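Local coordinates for cytolethal distending toxin protein C (Haemophilus ducreyi, PDB 1SR4) that probably acts as a lectin-like, carbohydrate-binding subunit of a three-chain bacterial genotoxin, assembled with its A and B partners, at residues Glu55-Lys69 against Cys87-Pro99. Residues are numbered along the deposited sequence; the frame is centred on the assembly and turned at random.
Sequences EYEKLRDGGTLVQFK and CKDTDHTVFNLIP
Q67 and N96 each push an amide into a hollow of the facing segment. Between them, strands 64-69 and 95-99 pair antiparallel through the hydrogen-bonded couples T64-L97 and V66-F95, their short axes at 129°. From Q67 the chain runs extended beyond CG (chi2 177°), carrying NE2 past V94 CG2 into a notch beside helix 90-93. There NE2 donates to C87 O and to T93 OG1, each at 2.9 Å and each near the amide plane. N96, its CG swung away from the backbone N, fits the turn R60-G63: ND2 meets R60 O at 2.9 Å, 41° above the carbonyl plane and across it from G63 N. OD1 rests 3.2 Å from G63 CA, and I98 CD1 packs on the same carbon. On the sheet face carrying V66 and L97, apolar side chains interlock: V66 CG2 sits 4.0 Å from L97 CG, while L97 CD2 meets the edge of the F68 ring at CZ, 4.0 Å away. Y56, one ring face covered by E55 CG, brings OH to the helix, donating to the anti lone pair of D91 OD1 (2.6 Å), with T90 OG1 at 2.7 Å. In this beta-trefoil-family domain, a disulfide to C76 ties the C87 side chain, and each buried amide donates to a main-chain oxygen, Q67 to the T93 hydroxyl as well, so polar bonding should fix the short helix and the turn onto the strand pair.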
ATOM      1  N   GLU C  55     -20.515  13.569  14.983  1.00 22.46           N
ATOM      2  CA  GLU C  55     -20.937  14.961  14.990  1.00 23.06           C
ATOM      3  C   GLU C  55     -20.408  15.844  13.871  1.00 22.22           C
ATOM      4  O   GLU C  55     -20.829  16.993  13.752  1.00 22.00           O
ATOM      5  CB  GLU C  55     -20.593  15.612  16.330  1.00 25.53           C
ATOM      6  CG  GLU C  55     -19.111  15.701  16.607  1.00 28.82           C
ATOM      7  CD  GLU C  55     -18.570  14.461  17.291  1.00 29.83           C
ATOM      8  OE1 GLU C  55     -18.878  13.343  16.841  1.00 26.73           O
ATOM      9  OE2 GLU C  55     -17.830  14.612  18.282  1.00 33.91           O
ATOM     10  N   TYR C  56     -19.507  15.324  13.041  1.00 20.57           N
ATOM     11  CA  TYR C  56     -18.927  16.127  11.965  1.00 18.54           C
ATOM     12  C   TYR C  56     -19.253  15.585  10.576  1.00 18.97           C
ATOM     13  O   TYR C  56     -18.492  15.803   9.624  1.00 18.57           O
ATOM     14  CB  TYR C  56     -17.395  16.198  12.129  1.00 16.70           C
ATOM     15  CG  TYR C  56     -16.924  16.643  13.501  1.00 17.54           C
ATOM     16  CD1 TYR C  56     -17.171  17.932  13.962  1.00 18.27           C
ATOM     17  CD2 TYR C  56     -16.259  15.763  14.348  1.00 18.10           C
ATOM     18  CE1 TYR C  56     -16.773  18.339  15.244  1.00 19.43           C
ATOM     19  CE2 TYR C  56     -15.854  16.157  15.635  1.00 18.35           C
ATOM     20  CZ  TYR C  56     -16.118  17.442  16.078  1.00 19.50           C
ATOM     21  OH  TYR C  56     -15.765  17.819  17.360  1.00 18.97           O
ATOM     22  N   GLU C  57     -20.374  14.895  10.432  1.00 17.33           N
ATOM     23  CA  GLU C  57     -20.688  14.339   9.125  1.00 18.84           C
ATOM     24  C   GLU C  57     -21.089  15.343   8.049  1.00 18.57           C
ATOM     25  O   GLU C  57     -20.862  15.094   6.870  1.00 17.83           O
ATOM     26  CB  GLU C  57     -21.772  13.266   9.236  1.00 18.97           C
ATOM     27  CG  GLU C  57     -21.309  12.044  10.001  1.00 22.94           C
ATOM     28  CD  GLU C  57     -20.074  11.396   9.377  1.00 22.57           C
ATOM     29  OE1 GLU C  57     -20.200  10.879   8.251  1.00 22.53           O
ATOM     30  OE2 GLU C  57     -18.984  11.408  10.009  1.00 21.98           O
ATOM     31  N   LYS C  58     -21.649  16.483   8.437  1.00 18.12           N
ATOM     32  CA  LYS C  58     -22.091  17.434   7.426  1.00 19.48           C
ATOM     33  C   LYS C  58     -20.996  17.959   6.502  1.00 18.60           C
ATOM     34  O   LYS C  58     -21.228  18.124   5.311  1.00 18.24           O
ATOM     35  CB  LYS C  58     -22.849  18.600   8.073  1.00 23.98           C
ATOM     36  CG  LYS C  58     -22.002  19.751   8.593  1.00 29.07           C
ATOM     37  CD  LYS C  58     -22.843  21.034   8.651  1.00 33.31           C
ATOM     38  CE  LYS C  58     -22.016  22.262   9.033  1.00 34.86           C
ATOM     39  NZ  LYS C  58     -21.472  22.183  10.421  1.00 35.38           N
ATOM     40  N   LEU C  59     -19.799  18.196   7.032  1.00 15.80           N
ATOM     41  CA  LEU C  59     -18.702  18.698   6.209  1.00 17.00           C
ATOM     42  C   LEU C  59     -17.611  17.663   5.931  1.00 16.32           C
ATOM     43  O   LEU C  59     -16.518  18.020   5.486  1.00 15.67           O
ATOM     44  CB  LEU C  59     -18.082  19.931   6.881  1.00 16.66           C
ATOM     45  CG  LEU C  59     -19.084  21.061   7.171  1.00 17.50           C
ATOM     46  CD1 LEU C  59     -18.394  22.211   7.897  1.00 16.23           C
ATOM     47  CD2 LEU C  59     -19.694  21.546   5.858  1.00 17.17           C
ATOM     48  N   ARG C  60     -17.902  16.386   6.173  1.00 16.18           N
ATOM     49  CA  ARG C  60     -16.892  15.346   5.967  1.00 15.00           C
ATOM     50  C   ARG C  60     -16.441  15.256   4.512  1.00 13.96           C
ATOM     51  O   ARG C  60     -15.325  14.835   4.227  1.00 13.36           O
ATOM     52  CB  ARG C  60     -17.384  13.986   6.476  1.00 14.86           C
ATOM     53  CG  ARG C  60     -16.332  12.866   6.385  1.00 13.57           C
ATOM     54  CD  ARG C  60     -16.720  11.690   7.268  1.00 14.45           C
ATOM     55  NE  ARG C  60     -17.953  11.037   6.830  1.00 14.01           N
ATOM     56  CZ  ARG C  60     -18.035  10.266   5.753  1.00 17.38           C
ATOM     57  NH1 ARG C  60     -16.951  10.065   5.005  1.00 15.09           N
ATOM     58  NH2 ARG C  60     -19.186   9.675   5.434  1.00 16.11           N
ATOM     59  N   ASP C  61     -17.316  15.622   3.590  1.00 15.12           N
ATOM     60  CA  ASP C  61     -16.925  15.661   2.187  1.00 13.67           C
ATOM     61  C   ASP C  61     -16.307  14.333   1.736  1.00 14.38           C
ATOM     62  O   ASP C  61     -15.355  14.310   0.948  1.00 13.47           O
ATOM     63  CB  ASP C  61     -15.929  16.826   2.029  1.00 14.39           C
ATOM     64  CG  ASP C  61     -15.718  17.264   0.580  1.00 15.40           C
ATOM     65  OD1 ASP C  61     -16.562  16.952  -0.280  1.00 14.79           O
ATOM     66  OD2 ASP C  61     -14.706  17.954   0.309  1.00 16.44           O
ATOM     67  N   GLY C  62     -16.849  13.229   2.243  1.00 13.51           N
ATOM     68  CA  GLY C  62     -16.350  11.919   1.860  1.00 12.53           C
ATOM     69  C   GLY C  62     -14.935  11.540   2.287  1.00 13.11           C
ATOM     70  O   GLY C  62     -14.403  10.540   1.813  1.00 13.43           O
ATOM     71  N   GLY C  63     -14.318  12.315   3.174  1.00 11.56           N
ATOM     72  CA  GLY C  63     -12.979  11.970   3.629  1.00 11.13           C
ATOM     73  C   GLY C  63     -13.032  11.055   4.848  1.00 12.86           C
ATOM     74  O   GLY C  63     -14.108  10.562   5.208  1.00 11.65           O
ATOM     75  N   THR C  64     -11.880  10.832   5.477  1.00 10.39           N
ATOM     76  CA  THR C  64     -11.793   9.968   6.657  1.00 10.91           C
ATOM     77  C   THR C  64     -11.395  10.786   7.882  1.00 10.23           C
ATOM     78  O   THR C  64     -10.342  11.417   7.897  1.00  8.81           O
ATOM     79  CB  THR C  64     -10.732   8.866   6.456  1.00 10.45           C
ATOM     80  OG1 THR C  64     -11.086   8.072   5.317  1.00 10.91           O
ATOM     81  CG2 THR C  64     -10.621   7.986   7.711  1.00  7.94           C
ATOM     82  N   LEU C  65     -12.223  10.757   8.917  1.00 10.14           N
ATOM     83  CA  LEU C  65     -11.934  11.531  10.120  1.00  9.77           C
ATOM     84  C   LEU C  65     -10.876  10.844  10.970  1.00  8.88           C
ATOM     85  O   LEU C  65     -10.963   9.646  11.236  1.00  9.16           O
ATOM     86  CB  LEU C  65     -13.228  11.755  10.924  1.00 10.46           C
ATOM     87  CG  LEU C  65     -14.335  12.467  10.129  1.00 11.26           C
ATOM     88  CD1 LEU C  65     -15.499  12.781  11.062  1.00 12.16           C
ATOM     89  CD2 LEU C  65     -13.811  13.763   9.503  1.00 11.88           C
ATOM     90  N   VAL C  66      -9.861  11.605  11.375  1.00  9.18           N
ATOM     91  CA  VAL C  66      -8.774  11.068  12.183  1.00 10.21           C
ATOM     92  C   VAL C  66      -8.249  12.080  13.193  1.00  9.58           C
ATOM     93  O   VAL C  66      -8.685  13.229  13.252  1.00 10.78           O
ATOM     94  CB  VAL C  66      -7.540  10.651  11.312  1.00  9.51           C
ATOM     95  CG1 VAL C  66      -7.957   9.679  10.201  1.00 10.99           C
ATOM     96  CG2 VAL C  66      -6.871  11.902  10.718  1.00 11.55           C
ATOM     97  N   GLN C  67      -7.307  11.615  14.000  1.00 11.04           N
ATOM     98  CA  GLN C  67      -6.619  12.467  14.950  1.00 10.46           C
ATOM     99  C   GLN C  67      -5.167  12.027  14.821  1.00 10.47           C
ATOM    100  O   GLN C  67      -4.896  10.881  14.474  1.00  9.48           O
ATOM    101  CB  GLN C  67      -7.103  12.228  16.383  1.00 11.90           C
ATOM    102  CG  GLN C  67      -8.530  12.686  16.661  1.00 13.76           C
ATOM    103  CD  GLN C  67      -8.951  12.353  18.082  1.00 17.48           C
ATOM    104  OE1 GLN C  67      -8.919  11.193  18.480  1.00 16.22           O
ATOM    105  NE2 GLN C  67      -9.337  13.371  18.854  1.00 15.29           N
ATOM    106  N   PHE C  68      -4.242  12.941  15.074  1.00 10.15           N
ATOM    107  CA  PHE C  68      -2.826  12.621  15.033  1.00 10.18           C
ATOM    108  C   PHE C  68      -2.431  12.672  16.509  1.00 11.37           C
ATOM    109  O   PHE C  68      -2.392  13.744  17.114  1.00 11.64           O
ATOM    110  CB  PHE C  68      -2.075  13.667  14.209  1.00  9.33           C
ATOM    111  CG  PHE C  68      -2.568  13.772  12.786  1.00 11.74           C
ATOM    112  CD1 PHE C  68      -2.345  12.741  11.881  1.00 11.08           C
ATOM    113  CD2 PHE C  68      -3.320  14.871  12.375  1.00 11.88           C
ATOM    114  CE1 PHE C  68      -2.870  12.801  10.581  1.00 11.76           C
ATOM    115  CE2 PHE C  68      -3.846  14.934  11.081  1.00 11.88           C
ATOM    116  CZ  PHE C  68      -3.621  13.900  10.188  1.00 10.37           C
ATOM    117  N   LYS C  69      -2.152  11.504  17.079  1.00 11.17           N
ATOM    118  CA  LYS C  69      -1.812  11.379  18.494  1.00 11.49           C
ATOM    119  C   LYS C  69      -0.328  11.244  18.802  1.00 12.50           C
ATOM    120  O   LYS C  69       0.420  10.569  18.094  1.00 13.52           O
ATOM    121  CB  LYS C  69      -2.565  10.176  19.079  1.00 13.06           C
ATOM    122  CG  LYS C  69      -2.316   9.899  20.559  1.00 12.84           C
ATOM    123  CD  LYS C  69      -2.959   8.572  20.963  1.00 14.11           C
ATOM    124  CE  LYS C  69      -2.530   8.131  22.369  1.00 14.78           C
ATOM    125  NZ  LYS C  69      -1.042   8.051  22.483  1.00 11.49           N
ATOM    126  N   CYS C  87      -6.687  15.151  23.501  1.00 19.37           N
ATOM    127  CA  CYS C  87      -7.381  14.485  22.406  1.00 21.67           C
ATOM    128  C   CYS C  87      -8.900  14.558  22.525  1.00 22.59           C
ATOM    129  O   CYS C  87      -9.604  14.493  21.513  1.00 21.61           O
ATOM    130  CB  CYS C  87      -6.913  13.025  22.272  1.00 21.94           C
ATOM    131  SG  CYS C  87      -5.173  12.807  21.726  1.00 25.96           S
ATOM    132  N   LYS C  88      -9.408  14.730  23.746  1.00 22.70           N
ATOM    133  CA  LYS C  88     -10.856  14.837  23.960  1.00 23.05           C
ATOM    134  C   LYS C  88     -11.469  16.124  23.383  1.00 20.83           C
ATOM    135  O   LYS C  88     -12.691  16.214  23.214  1.00 21.00           O
ATOM    136  CB  LYS C  88     -11.185  14.751  25.456  1.00 27.37           C
ATOM    137  CG  LYS C  88     -11.116  13.337  26.060  1.00 32.55           C
ATOM    138  CD  LYS C  88      -9.677  12.803  26.227  1.00 36.11           C
ATOM    139  CE  LYS C  88      -9.213  11.964  25.030  1.00 37.28           C
ATOM    140  NZ  LYS C  88      -7.941  11.206  25.289  1.00 34.65           N
ATOM    141  N   ASP C  89     -10.641  17.126  23.102  1.00 18.01           N
ATOM    142  CA  ASP C  89     -11.150  18.376  22.517  1.00 17.70           C
ATOM    143  C   ASP C  89     -11.253  18.137  21.010  1.00 16.97           C
ATOM    144  O   ASP C  89     -10.458  18.650  20.216  1.00 17.88           O
ATOM    145  CB  ASP C  89     -10.187  19.537  22.808  1.00 16.30           C
ATOM    146  CG  ASP C  89     -10.662  20.854  22.217  1.00 17.15           C
ATOM    147  OD1 ASP C  89     -11.742  20.867  21.600  1.00 17.06           O
ATOM    148  OD2 ASP C  89      -9.949  21.876  22.358  1.00 16.49           O
ATOM    149  N   THR C  90     -12.244  17.344  20.631  1.00 17.85           N
ATOM    150  CA  THR C  90     -12.437  16.963  19.244  1.00 17.76           C
ATOM    151  C   THR C  90     -12.586  18.105  18.240  1.00 18.53           C
ATOM    152  O   THR C  90     -12.144  17.969  17.095  1.00 16.69           O
ATOM    153  CB  THR C  90     -13.625  15.971  19.115  1.00 17.85           C
ATOM    154  OG1 THR C  90     -14.836  16.588  19.566  1.00 17.85           O
ATOM    155  CG2 THR C  90     -13.365  14.740  19.958  1.00 18.05           C
ATOM    156  N   ASP C  91     -13.184  19.228  18.655  1.00 18.63           N
ATOM    157  CA  ASP C  91     -13.347  20.370  17.751  1.00 18.98           C
ATOM    158  C   ASP C  91     -11.992  20.865  17.234  1.00 17.82           C
ATOM    159  O   ASP C  91     -11.901  21.409  16.134  1.00 17.62           O
ATOM    160  CB  ASP C  91     -14.047  21.535  18.452  1.00 19.90           C
ATOM    161  CG  ASP C  91     -15.555  21.352  18.554  1.00 23.09           C
ATOM    162  OD1 ASP C  91     -16.085  20.283  18.168  1.00 20.95           O
ATOM    163  OD2 ASP C  91     -16.213  22.304  19.032  1.00 23.31           O
ATOM    164  N   HIS C  92     -10.941  20.697  18.028  1.00 17.53           N
ATOM    165  CA  HIS C  92      -9.615  21.147  17.604  1.00 17.32           C
ATOM    166  C   HIS C  92      -8.668  20.032  17.210  1.00 14.87           C
ATOM    167  O   HIS C  92      -7.601  20.303  16.680  1.00 13.83           O
ATOM    168  CB  HIS C  92      -8.945  21.954  18.711  1.00 20.54           C
ATOM    169  CG  HIS C  92      -9.645  23.240  19.027  1.00 26.06           C
ATOM    170  ND1 HIS C  92      -9.582  24.344  18.202  1.00 27.48           N
ATOM    171  CD2 HIS C  92     -10.461  23.580  20.052  1.00 26.84           C
ATOM    172  CE1 HIS C  92     -10.335  25.307  18.704  1.00 29.14           C
ATOM    173  NE2 HIS C  92     -10.882  24.869  19.825  1.00 30.24           N
ATOM    174  N   THR C  93      -9.046  18.785  17.452  1.00 13.36           N
ATOM    175  CA  THR C  93      -8.129  17.687  17.163  1.00 12.46           C
ATOM    176  C   THR C  93      -8.545  16.719  16.081  1.00 13.66           C
ATOM    177  O   THR C  93      -7.718  15.922  15.629  1.00 13.38           O
ATOM    178  CB  THR C  93      -7.851  16.868  18.431  1.00 11.61           C
ATOM    179  OG1 THR C  93      -9.071  16.289  18.900  1.00 11.15           O
ATOM    180  CG2 THR C  93      -7.288  17.776  19.529  1.00 14.90           C
ATOM    181  N   VAL C  94      -9.807  16.773  15.662  1.00 12.23           N
ATOM    182  CA  VAL C  94     -10.263  15.856  14.629  1.00 12.75           C
ATOM    183  C   VAL C  94     -10.074  16.472  13.249  1.00 13.32           C
ATOM    184  O   VAL C  94     -10.583  17.561  12.952  1.00 12.86           O
ATOM    185  CB  VAL C  94     -11.729  15.458  14.828  1.00 12.30           C
ATOM    186  CG1 VAL C  94     -12.204  14.563  13.665  1.00 11.24           C
ATOM    187  CG2 VAL C  94     -11.877  14.700  16.165  1.00 11.51           C
ATOM    188  N   PHE C  95      -9.310  15.773  12.418  1.00 11.04           N
ATOM    189  CA  PHE C  95      -9.045  16.246  11.069  1.00 11.62           C
ATOM    190  C   PHE C  95      -9.622  15.277  10.055  1.00 10.09           C
ATOM    191  O   PHE C  95     -10.121  14.216  10.420  1.00 10.12           O
ATOM    192  CB  PHE C  95      -7.548  16.508  10.887  1.00  8.92           C
ATOM    193  CG  PHE C  95      -7.084  17.716  11.646  1.00 12.50           C
ATOM    194  CD1 PHE C  95      -7.214  18.998  11.096  1.00 11.61           C
ATOM    195  CD2 PHE C  95      -6.645  17.597  12.960  1.00 13.33           C
ATOM    196  CE1 PHE C  95      -6.923  20.139  11.844  1.00 14.07           C
ATOM    197  CE2 PHE C  95      -6.350  18.736  13.724  1.00 14.94           C
ATOM    198  CZ  PHE C  95      -6.494  20.014  13.158  1.00 13.70           C
ATOM    199  N   ASN C  96      -9.523  15.635   8.784  1.00 10.85           N
ATOM    200  CA  ASN C  96     -10.183  14.883   7.727  1.00  9.61           C
ATOM    201  C   ASN C  96      -9.286  14.604   6.515  1.00  9.18           C
ATOM    202  O   ASN C  96      -8.931  15.526   5.790  1.00  8.39           O
ATOM    203  CB  ASN C  96     -11.406  15.739   7.359  1.00  9.67           C
ATOM    204  CG  ASN C  96     -12.292  15.132   6.303  1.00 10.38           C
ATOM    205  OD1 ASN C  96     -12.180  13.958   5.960  1.00 12.10           O
ATOM    206  ND2 ASN C  96     -13.209  15.944   5.788  1.00 10.89           N
ATOM    207  N   LEU C  97      -8.948  13.333   6.291  1.00  8.16           N
ATOM    208  CA  LEU C  97      -8.085  12.944   5.172  1.00  8.68           C
ATOM    209  C   LEU C  97      -8.864  12.827   3.866  1.00  8.38           C
ATOM    210  O   LEU C  97      -9.816  12.069   3.765  1.00  8.53           O
ATOM    211  CB  LEU C  97      -7.386  11.601   5.454  1.00  7.00           C
ATOM    212  CG  LEU C  97      -6.594  11.446   6.768  1.00  8.57           C
ATOM    213  CD1 LEU C  97      -5.849  10.099   6.795  1.00  7.68           C
ATOM    214  CD2 LEU C  97      -5.593  12.598   6.905  1.00  8.50           C
ATOM    215  N   ILE C  98      -8.419  13.578   2.868  1.00  8.31           N
ATOM    216  CA  ILE C  98      -9.022  13.614   1.532  1.00  8.68           C
ATOM    217  C   ILE C  98      -8.002  12.979   0.568  1.00  9.02           C
ATOM    218  O   ILE C  98      -6.929  13.536   0.355  1.00  9.63           O
ATOM    219  CB  ILE C  98      -9.258  15.091   1.066  1.00  8.69           C
ATOM    220  CG1 ILE C  98     -10.221  15.821   2.018  1.00 10.53           C
ATOM    221  CG2 ILE C  98      -9.742  15.121  -0.391  1.00  9.61           C
ATOM    222  CD1 ILE C  98     -11.581  15.127   2.242  1.00  9.94           C
ATOM    223  N   PRO C  99      -8.322  11.818  -0.018  1.00  9.94           N
ATOM    224  CA  PRO C  99      -7.388  11.174  -0.948  1.00  9.06           C
ATOM    225  C   PRO C  99      -7.322  11.923  -2.281  1.00  9.44           C
ATOM    226  O   PRO C  99      -8.239  12.671  -2.631  1.00  9.64           O
ATOM    227  CB  PRO C  99      -7.961   9.757  -1.106  1.00  9.40           C
ATOM    228  CG  PRO C  99      -9.444   9.981  -0.999  1.00 11.44           C
ATOM    229  CD  PRO C  99      -9.570  11.038   0.125  1.00  9.25           C
TER
HETATM  230  O   HOH W   1     -14.043  18.514   7.091  1.00 13.62           O
HETATM  231  O   HOH W   2     -10.032   9.204   3.101  1.00 12.61           O
HETATM  232  O   HOH W   3      -5.105  15.581  15.845  1.00 10.14           O